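Side-chain contacts in relik capsid n-terminal domain (Oryctolagus cuniculus, PDB 2XGU), which probably helps to build the capsid shell that encloses the genome of a lentivirus: residues D51-M54 / L55-V58; T98-I102 / R103-L107; T122-R125 / T126-L129. All blocks are in the same frame, centred on the assembly; numbering follows the deposited sequence. Where two conformers were deposited one is given.

Three short-range helical contacts are tied together here into one largely helical capsid domain. Contact 1 lies on helix 49-57, contact 2 runs from helix 99-102 into the loop after it, and contact 3 lies on helix 118-134; their centres are 12 to 14 Å apart. Asn-53 of contact 1 joins all three: its OD1 sits 2.5 Å from Tyr-124 OH of contact 3, and its ND2 2.7 Å from Arg-103 O of contact 2, both probable hydrogen bonds. Ile-102 CG2 packs 3.8 Å from Trp-127 CZ3. Contact 3 alone reaches the second subunit, and its Leu-129 side chain is about 4 Å from an acetate ion, probably from the crystallisation liquor.

Contact 1: D51-M54 / L55-V58; sequences DINM and LLNV
Asn-57 N donates to Asn-53 O at 2.8 Å, the shortest of four backbone bonds that bind residues 51-54 to residues 55-58 in successive i to i+4 steps of helix 49-57. The side chain of Asn-57 also folds back toward that acceptor: CG lies anti to its own carbonyl carbon (chi1 -71°), which places CG 3.0 Å from Asn-53 O. The amide does not add a second bond through OD1, since OD1 and the carbonyl oxygen are both acceptors. The amide of Asn-53 is itself gripped twice, OD1 by Tyr-124 OH and ND2 by Arg-103 O.

One residue on, Val-58 N reaches Met-54 O along a more bent path, with an N-H...O angle of 142°. Both Val-58 methyls lie against this oxygen, CG1 at 3.3 Å and CG2 at 3.4 Å from Met-54 O. Met-54 curls over this last turn. Bends at chi2 (-67°) and chi3 bring its SD to 3.7 Å from Val-58 CG1, while the terminal CE turns back and meets Leu-55 CD2 at 4.0 Å. The thioether thus spans the side chains of Leu-55 and Val-58.

On the buried side, Ile-52 and Leu-56 lie side by side and point the same way, an apolar i to i+4 pair; Ile-52 itself packs on Tyr-124 and Val-128 of helix 118-134. Asp-51 bonds Tyr-11 through OD1 and the backbone N of Thr-48 through OD2, and it packs on Pro-1. This placement recalls the buried aspartate that meets the N-terminal proline in mature lentiviral capsid proteins, beside the beta-hairpin formed here by strands 2-5 and 8-11. In the Ile-52 and Leu-56 pair, the touching branches are Ile-52 CG2 and Leu-56 CD1, 4.1 Å apart.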
loop_
_atom_site.group_PDB
_atom_site.type_symbol
_atom_site.label_atom_id
_atom_site.label_comp_id
_atom_site.label_asym_id
_atom_site.label_seq_id
_atom_site.Cartn_x
_atom_site.Cartn_y
_atom_site.Cartn_z
ATOM N N ASP A 51 12.320 14.670 -0.329
ATOM C CA ASP A 51 12.883 13.859 -1.401
ATOM C C ASP A 51 11.775 13.167 -2.215
ATOM O O ASP A 51 11.839 13.104 -3.441
ATOM C CB ASP A 51 13.779 12.755 -0.829
ATOM C CG ASP A 51 15.017 13.281 -0.123
ATOM O OD1 ASP A 51 15.511 14.371 -0.452
ATOM O OD2 ASP A 51 15.538 12.564 0.772
ATOM N N ILE A 52 10.791 12.591 -1.523
ATOM C CA ILE A 52 9.720 11.875 -2.192
ATOM C C ILE A 52 8.919 12.825 -3.078
ATOM O O ILE A 52 8.591 12.502 -4.211
ATOM C CB ILE A 52 8.816 11.189 -1.161
ATOM C CG1 ILE A 52 9.560 9.996 -0.548
ATOM C CG2 ILE A 52 7.491 10.740 -1.816
ATOM C CD1 ILE A 52 8.905 9.437 0.702
ATOM N N ASN A 53 8.586 13.991 -2.546
ATOM C CA ASN A 53 7.810 14.958 -3.302
ATOM C C ASN A 53 8.598 15.476 -4.489
ATOM O O ASN A 53 8.030 15.762 -5.530
ATOM C CB ASN A 53 7.344 16.092 -2.399
ATOM C CG ASN A 53 6.321 15.613 -1.391
ATOM O OD1 ASN A 53 5.639 14.615 -1.644
ATOM N ND2 ASN A 53 6.215 16.295 -0.259
ATOM N N MET A 54 9.913 15.562 -4.327
ATOM C CA MET A 54 10.775 16.007 -5.405
ATOM C C MET A 54 10.611 15.056 -6.592
ATOM O O MET A 54 10.406 15.487 -7.741
ATOM C CB MET A 54 12.222 16.008 -4.899
ATOM C CG MET A 54 13.024 17.199 -5.277
ATOM S SD MET A 54 13.255 17.142 -7.040
ATOM C CE MET A 54 13.640 15.431 -7.291
ATOM N N LEU A 55 10.709 13.759 -6.344
ATOM C CA LEU A 55 10.635 12.801 -7.441
ATOM C C LEU A 55 9.243 12.759 -8.052
ATOM O O LEU A 55 9.102 12.624 -9.268
ATOM C CB LEU A 55 11.068 11.399 -7.007
ATOM C CG LEU A 55 12.571 11.106 -7.014
ATOM C CD1 LEU A 55 12.794 9.624 -6.846
ATOM C CD2 LEU A 55 13.235 11.585 -8.286
ATOM N N LEU A 56 8.213 12.863 -7.218
ATOM C CA LEU A 56 6.846 12.893 -7.727
ATOM C C LEU A 56 6.639 14.126 -8.605
ATOM O O LEU A 56 6.077 14.044 -9.699
ATOM C CB LEU A 56 5.819 12.900 -6.587
ATOM C CG LEU A 56 5.695 11.642 -5.722
ATOM C CD1 LEU A 56 4.672 11.858 -4.621
ATOM C CD2 LEU A 56 5.311 10.439 -6.574
ATOM N N ASN A 57 7.116 15.269 -8.122
ATOM C CA ASN A 57 6.851 16.541 -8.785
ATOM C C ASN A 57 7.588 16.723 -10.108
ATOM O O ASN A 57 7.119 17.460 -10.980
ATOM C CB ASN A 57 7.192 17.698 -7.850
ATOM C CG ASN A 57 6.199 17.836 -6.700
ATOM O OD1 ASN A 57 6.450 18.562 -5.739
ATOM N ND2 ASN A 57 5.065 17.159 -6.810
ATOM N N VAL A 58 8.733 16.067 -10.270
ATOM C CA VAL A 58 9.484 16.216 -11.519
ATOM C C VAL A 58 9.027 15.230 -12.585
ATOM O O VAL A 58 9.471 15.296 -13.728
ATOM C CB VAL A 58 11.016 16.073 -11.320
ATOM C CG1 VAL A 58 11.533 17.127 -10.356
ATOM C CG2 VAL A 58 11.370 14.660 -10.874
#

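Contact 2: T98-I102 / R103-L107; sequences TSDQI and RGIGL
Asp-100 approaches the Arg-103 guanidinium obliquely at the Schellman motif that ends helix 99-102. Its OD1 lies 4.4 Å from Arg-103 NH1 and well out of the guanidinium plane, so any attraction between the opposite charges is probably one of proximity, with no N-H aimed at the oxygen. A bend at chi3 (70°) turns the Arg-103 chain so that the methyl CD1 of Ile-105 sits over one face of the guanidinium, 4.0 Å above the plane; this methyl also touches Asp-100 OD1. A water joins the polar groups: it donates to Asp-100 OD1 and to Ser-99 OG, and accepts from Arg-103 NH1 at 2.8 Å. Ser-99 OG is held further by Asp-81.

Gly-104 turns the chain with positive phi (75°), which brings Ile-105 N back to Asp-100 O at 2.9 Å and Gly-104 N to Gln-101 O at 3.1 Å. A type II turn from Gly-104 to Leu-107 follows. Ile-102 packs the short helix on Trp-80 of helix 63-83 and on Leu-123, Tyr-124 and Trp-127 of helix 118-134. At the other helix end, Thr-98 is the N-cap, and its OG1 accepts from Gln-101 N at 3.2 Å.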
loop_
_atom_site.group_PDB
_atom_site.type_symbol
_atom_site.label_atom_id
_atom_site.label_comp_id
_atom_site.label_asym_id
_atom_site.label_seq_id
_atom_site.Cartn_x
_atom_site.Cartn_y
_atom_site.Cartn_z
ATOM N N THR A 98 0.969 16.121 12.255
ATOM C CA THR A 98 -0.176 16.281 11.370
ATOM C C THR A 98 0.133 15.643 10.018
ATOM O O THR A 98 1.299 15.376 9.688
ATOM C CB THR A 98 -0.502 17.758 11.103
ATOM O OG1 THR A 98 0.562 18.337 10.339
ATOM C CG2 THR A 98 -0.680 18.537 12.412
ATOM N N SER A 99 -0.892 15.426 9.209
ATOM C CA SER A 99 -0.634 14.880 7.885
ATOM C C SER A 99 0.221 15.824 7.050
ATOM O O SER A 99 1.040 15.359 6.252
ATOM C CB SER A 99 -1.921 14.484 7.144
ATOM O OG SER A 99 -2.653 15.615 6.707
ATOM N N ASP A 100 0.044 17.137 7.222
ATOM C CA ASP A 100 0.852 18.085 6.441
ATOM C C ASP A 100 2.326 17.875 6.759
ATOM O O ASP A 100 3.168 17.814 5.858
ATOM C CB ASP A 100 0.457 19.534 6.745
ATOM C CG ASP A 100 -0.713 20.034 5.895
ATOM O OD1 ASP A 100 -1.106 19.361 4.923
ATOM O OD2 ASP A 100 -1.228 21.130 6.210
ATOM N N GLN A 101 2.637 17.713 8.042
ATOM C CA GLN A 101 4.007 17.474 8.475
ATOM C C GLN A 101 4.540 16.138 7.954
ATOM O O GLN A 101 5.683 16.039 7.514
ATOM C CB GLN A 101 4.093 17.520 10.007
ATOM C CG GLN A 101 3.869 18.920 10.583
ATOM C CD GLN A 101 3.864 18.943 12.099
ATOM O OE1 GLN A 101 4.618 19.695 12.724
ATOM N NE2 GLN A 101 3.010 18.126 12.702
ATOM N N ILE A 102 3.708 15.104 8.019
ATOM C CA ILE A 102 4.108 13.799 7.505
ATOM C C ILE A 102 4.430 13.871 6.007
ATOM O O ILE A 102 5.404 13.265 5.549
ATOM C CB ILE A 102 3.042 12.727 7.842
ATOM C CG1 ILE A 102 3.035 12.452 9.344
ATOM C CG2 ILE A 102 3.269 11.439 7.060
ATOM C CD1 ILE A 102 1.734 11.844 9.836
ATOM N N ARG A 103 3.650 14.653 5.257
ATOM C CA ARG A 103 3.834 14.829 3.810
ATOM C C ARG A 103 4.950 15.820 3.447
ATOM O O ARG A 103 5.198 16.066 2.261
ATOM C CB ARG A 103 2.520 15.302 3.182
ATOM C CG ARG A 103 1.355 14.311 3.256
ATOM C CD ARG A 103 0.017 14.974 2.912
ATOM N NE ARG A 103 -0.068 15.334 1.502
ATOM C CZ ARG A 103 -1.047 16.059 0.973
ATOM N NH1 ARG A 103 -2.034 16.511 1.739
ATOM N NH2 ARG A 103 -1.039 16.330 -0.323
ATOM N N GLY A 104 5.592 16.408 4.449
ATOM C CA GLY A 104 6.686 17.345 4.243
ATOM C C GLY A 104 6.293 18.739 3.773
ATOM O O GLY A 104 7.116 19.483 3.236
ATOM N N ILE A 105 5.037 19.107 3.981
ATOM C CA ILE A 105 4.543 20.402 3.522
ATOM C C ILE A 105 5.091 21.540 4.377
ATOM O O ILE A 105 4.938 21.542 5.601
ATOM C CB ILE A 105 3.017 20.427 3.523
ATOM C CG1 ILE A 105 2.488 19.389 2.533
ATOM C CG2 ILE A 105 2.502 21.824 3.165
ATOM C CD1 ILE A 105 0.980 19.221 2.546
ATOM N N GLY A 106 5.761 22.485 3.730
ATOM C CA GLY A 106 6.348 23.616 4.425
ATOM C C GLY A 106 7.648 23.302 5.143
ATOM O O GLY A 106 8.111 24.098 5.962
ATOM N N LEU A 107 8.242 22.144 4.850
ATOM C CA LEU A 107 9.508 21.784 5.474
ATOM C C LEU A 107 10.679 22.101 4.557
ATOM O O LEU A 107 10.603 21.883 3.349
ATOM C CB LEU A 107 9.537 20.291 5.837
ATOM C CG LEU A 107 8.457 19.769 6.780
ATOM C CD1 LEU A 107 8.742 18.309 7.112
ATOM C CD2 LEU A 107 8.385 20.618 8.051
HETATM O O HOH W 1 -2.269 16.954 4.464
#

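Contact 3: T122-R125 / T126-L129; sequences TLYR and TWVL
Tyr-124 rises from helix 118-134 and spans the turn to Trp-127 and Val-128, an i to i+3 and i to i+4 cluster in the helical capsid core. Its CB packs against the carbonyl oxygen of Ile-102. With CG opposite the backbone N (chi1 -175°), the ring swings toward the following turn, where CD1 meets Trp-127 CE3 at 4.1 Å and CE1 meets Val-128 CG2 at 3.8 Å. The valine methyl is a CH-pi partner: it stands 3.9 Å from the centroid of the Tyr-124 ring, 17° off the normal. Trp-127 CE3, by contrast, comes in at the ring edge, close to its plane, and the two side chains cross at about a right angle. At the tip, OH is hydrogen-bonded to Asn-53 OD1 of helix 49-57, which should limit the ring's freedom.

Trp-127 has its own cover. Leu-123 CG lies over one indole face, 3.6 Å above the plane and toward the rim, and Leu-123 CD1 lies 3.6 Å from Trp-127 NE1. Beyond the segments, Trp-80 of helix 63-83 meets this indole edge-to-face.

Arg-125, Thr-126 and Leu-129 come within reach of the second subunit. Arg-125 runs out extended from CG to NE. Gly-41 and Ser-44 bind its guanidinium, as does Gln-136 of the second subunit, and this should hold its charge in place across the subunit interface. Leu-129 CD1 lies 3.5 Å above the guanidinium plane, over its centre, in the conformer given; a second was built, and this placement is less certain. Beneath them the i to i+4 backbone bonds stay regular, as in the bond from Leu-129 N to Arg-125 O, 2.9 Å long and nearly straight at 169°.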
loop_
_atom_site.group_PDB
_atom_site.type_symbol
_atom_site.label_atom_id
_atom_site.label_comp_id
_atom_site.label_asym_id
_atom_site.label_seq_id
_atom_site.Cartn_x
_atom_site.Cartn_y
_atom_site.Cartn_z
ATOM N N THR A 122 9.162 7.724 7.076
ATOM C CA THR A 122 8.904 6.304 6.859
ATOM C C THR A 122 7.413 6.080 6.591
ATOM O O THR A 122 7.019 5.309 5.718
ATOM C CB THR A 122 9.299 5.480 8.093
ATOM O OG1 THR A 122 10.632 5.825 8.501
ATOM C CG2 THR A 122 9.244 3.998 7.774
ATOM N N LEU A 123 6.585 6.766 7.367
ATOM C CA LEU A 123 5.135 6.667 7.219
ATOM C C LEU A 123 4.672 7.264 5.889
ATOM O O LEU A 123 3.788 6.708 5.218
ATOM C CB LEU A 123 4.441 7.359 8.393
ATOM C CG LEU A 123 2.918 7.318 8.348
ATOM C CD1 LEU A 123 2.402 5.887 8.381
ATOM C CD2 LEU A 123 2.321 8.127 9.506
ATOM N N TYR A 124 5.270 8.381 5.491
ATOM C CA TYR A 124 4.877 8.996 4.224
ATOM C C TYR A 124 5.230 8.094 3.040
ATOM O O TYR A 124 4.443 7.960 2.095
ATOM C CB TYR A 124 5.529 10.370 4.042
ATOM C CG TYR A 124 5.081 11.118 2.801
ATOM C CD1 TYR A 124 3.738 11.191 2.458
ATOM C CD2 TYR A 124 6.005 11.754 1.985
ATOM C CE1 TYR A 124 3.309 11.887 1.342
ATOM C CE2 TYR A 124 5.591 12.463 0.862
ATOM C CZ TYR A 124 4.245 12.516 0.541
ATOM O OH TYR A 124 3.817 13.218 -0.567
ATOM N N ARG A 125 6.422 7.505 3.079
ATOM C CA ARG A 125 6.820 6.552 2.051
ATOM C C ARG A 125 5.808 5.410 1.970
ATOM O O ARG A 125 5.424 5.000 0.873
ATOM C CB ARG A 125 8.228 6.017 2.319
ATOM C CG ARG A 125 8.649 4.885 1.388
ATOM C CD ARG A 125 10.075 4.429 1.699
ATOM N NE ARG A 125 10.443 3.275 0.878
ATOM C CZ ARG A 125 10.134 2.016 1.174
ATOM N NH1 ARG A 125 9.473 1.730 2.293
ATOM N NH2 ARG A 125 10.484 1.034 0.345
ATOM N N THR A 126 5.375 4.913 3.127
ATOM C CA THR A 126 4.329 3.903 3.180
ATOM C C THR A 126 3.038 4.364 2.503
ATOM O O THR A 126 2.476 3.643 1.682
ATOM C CB THR A 126 4.070 3.483 4.635
ATOM O OG1 THR A 126 5.206 2.752 5.106
ATOM C CG2 THR A 126 2.818 2.622 4.743
ATOM N N TRP A 127 2.580 5.579 2.808
ATOM C CA TRP A 127 1.385 6.124 2.155
ATOM C C TRP A 127 1.535 6.191 0.630
ATOM O O TRP A 127 0.622 5.813 -0.106
ATOM C CB TRP A 127 1.085 7.546 2.661
ATOM C CG TRP A 127 0.568 7.617 4.071
ATOM C CD1 TRP A 127 0.327 6.579 4.912
ATOM C CD2 TRP A 127 0.238 8.811 4.800
ATOM N NE1 TRP A 127 -0.144 7.046 6.127
ATOM C CE2 TRP A 127 -0.198 8.413 6.081
ATOM C CE3 TRP A 127 0.276 10.173 4.493
ATOM C CZ2 TRP A 127 -0.597 9.332 7.049
ATOM C CZ3 TRP A 127 -0.123 11.088 5.454
ATOM C CH2 TRP A 127 -0.563 10.661 6.712
ATOM N N VAL A 128 2.680 6.674 0.158
ATOM C CA VAL A 128 2.893 6.827 -1.279
ATOM C C VAL A 128 2.928 5.465 -1.977
ATOM O O VAL A 128 2.298 5.269 -3.022
ATOM C CB VAL A 128 4.185 7.627 -1.552
ATOM C CG1 VAL A 128 4.477 7.706 -3.043
ATOM C CG2 VAL A 128 4.050 9.034 -0.981
ATOM N N LEU A 129 3.649 4.513 -1.391
ATOM C CA LEU A 129 3.694 3.180 -1.971
ATOM C C LEU A 129 2.320 2.499 -1.928
ATOM O O LEU A 129 1.925 1.839 -2.894
ATOM C CB LEU A 129 4.811 2.335 -1.321
ATOM C CG LEU A 129 6.208 2.713 -1.860
ATOM C CD1 LEU A 129 7.351 2.271 -0.957
ATOM C CD2 LEU A 129 6.406 2.151 -3.282
#